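Local coordinates for AGR_L_2016p (Agrobacterium tumefaciens, PDB 2GVH), which hydrolyses acyl-CoA thioesters to coenzyme A and a free carboxylic acid, using two thioesterase-superfamily segments of hotdog type in one chain, at the interface of chains A and B. Residues are numbered along the deposited sequence; one frame, centred on the assembly and turned at random. Chains: chain A/B, AGR_L_2016p.

The interface of chains A and B. Residues chain A 178-181; chain B 53, 56, 60, 73.
A:Gly180 meets B:Asp56 and B:Ala53 where the first turn of helix 179-198, already helical in its backbone torsions at A:Gly180, rests against the flank of helix 49-67 of chain B. With no side chain on A:Gly180, backbone comes close to backbone: its CA lies 3.8 Å from B:Ala53 CA, and the B:Ala53 methyl CB is 3.5 Å from A:Gly180 O. The carboxylate of B:Asp56 reaches the start of the partner helix with CG anti to its own backbone N (chi1 165°). Its OD2 accepts a hydrogen bond from A:Gly180 N at 2.8 Å, moderately bent at 139° about the hydrogen, and the N-H arrives from above the carboxylate plane. The other oxygen, OD1, takes the hydroxyl OG1 of B:Thr73 on its syn lone pair at 2.6 Å, a second-shell bond that should fix the carboxylate's rotation. Held in this way, B:Asp56 is probably the catalytic acidic residue, by analogy with hotdog thioesterases, and the interface would then build an active site. In the loop before the helix, A:Phe178 points its ring edge at one face of B:Phe60, CE1 lying 3.6 Å from CE2, offset toward the rim; the 78° between planes establishes an edge-to-face pair. The patch thus joins the second thioesterase segment of chain A to the first-segment helix of chain B, with B:Thr73 contributed by strand 71-76; the coordinates alone do not prove this assembly biological.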
loop_
_atom_site.group_PDB
_atom_site.type_symbol
_atom_site.label_atom_id
_atom_site.label_comp_id
_atom_site.label_asym_id
_atom_site.label_seq_id
_atom_site.Cartn_x
_atom_site.Cartn_y
_atom_site.Cartn_z
ATOM N N PHE A 178 12.394 2.073 7.579
ATOM C CA PHE A 178 13.406 1.148 7.052
ATOM C C PHE A 178 14.341 1.927 6.151
ATOM O O PHE A 178 13.871 2.729 5.321
ATOM C CB PHE A 178 12.757 0.007 6.258
ATOM C CG PHE A 178 11.908 -0.881 7.093
ATOM C CD1 PHE A 178 12.484 -1.795 7.983
ATOM C CD2 PHE A 178 10.519 -0.797 7.012
ATOM C CE1 PHE A 178 11.681 -2.636 8.799
ATOM C CE2 PHE A 178 9.696 -1.627 7.836
ATOM C CZ PHE A 178 10.289 -2.557 8.725
ATOM N N GLY A 179 15.648 1.713 6.330
ATOM C CA GLY A 179 16.631 2.358 5.474
ATOM C C GLY A 179 16.412 2.018 4.011
ATOM O O GLY A 179 16.687 2.817 3.110
ATOM N N GLY A 180 15.923 0.812 3.765
ATOM C CA GLY A 180 15.618 0.406 2.393
ATOM C C GLY A 180 14.588 1.351 1.795
ATOM O O GLY A 180 14.642 1.695 0.617
ATOM N N GLU A 181 13.676 1.802 2.647
ATOM C CA GLU A 181 12.581 2.618 2.191
ATOM C C GLU A 181 13.093 4.015 1.957
ATOM O O GLU A 181 12.646 4.719 1.034
ATOM C CB GLU A 181 11.441 2.603 3.183
ATOM C CG GLU A 181 10.089 2.643 2.494
ATOM C CD GLU A 181 9.646 1.302 1.949
ATOM O OE1 GLU A 181 9.894 0.258 2.593
ATOM O OE2 GLU A 181 9.014 1.297 0.874
ATOM N N ALA B 53 14.688 -1.606 -1.571
ATOM C CA ALA B 53 13.944 -1.694 -0.311
ATOM C C ALA B 53 13.757 -3.135 0.211
ATOM O O ALA B 53 13.914 -3.401 1.392
ATOM C CB ALA B 53 12.584 -0.975 -0.473
ATOM N N ASP B 56 16.815 -4.572 1.616
ATOM C CA ASP B 56 17.054 -4.124 2.958
ATOM C C ASP B 56 16.079 -4.798 3.907
ATOM O O ASP B 56 16.473 -5.219 4.994
ATOM C CB ASP B 56 17.047 -2.605 3.023
ATOM C CG ASP B 56 16.934 -2.067 4.434
ATOM O OD1 ASP B 56 17.978 -1.866 5.087
ATOM O OD2 ASP B 56 15.778 -1.807 4.868
ATOM N N PHE B 60 17.142 -6.744 7.260
ATOM C CA PHE B 60 16.589 -6.365 8.536
ATOM C C PHE B 60 16.070 -7.574 9.327
ATOM O O PHE B 60 16.543 -7.846 10.471
ATOM C CB PHE B 60 15.504 -5.305 8.342
ATOM C CG PHE B 60 14.698 -5.032 9.569
ATOM C CD1 PHE B 60 15.168 -4.178 10.548
ATOM C CD2 PHE B 60 13.466 -5.631 9.751
ATOM C CE1 PHE B 60 14.425 -3.919 11.692
ATOM C CE2 PHE B 60 12.715 -5.381 10.900
ATOM C CZ PHE B 60 13.191 -4.518 11.861
ATOM N N THR B 73 19.743 0.274 9.677
ATOM C CA THR B 73 20.681 0.139 8.600
ATOM C C THR B 73 21.654 1.292 8.669
ATOM O O THR B 73 21.288 2.439 8.414
ATOM C CB THR B 73 19.964 0.107 7.303
ATOM O OG1 THR B 73 19.071 -0.997 7.329
ATOM C CG2 THR B 73 20.928 -0.093 6.174
#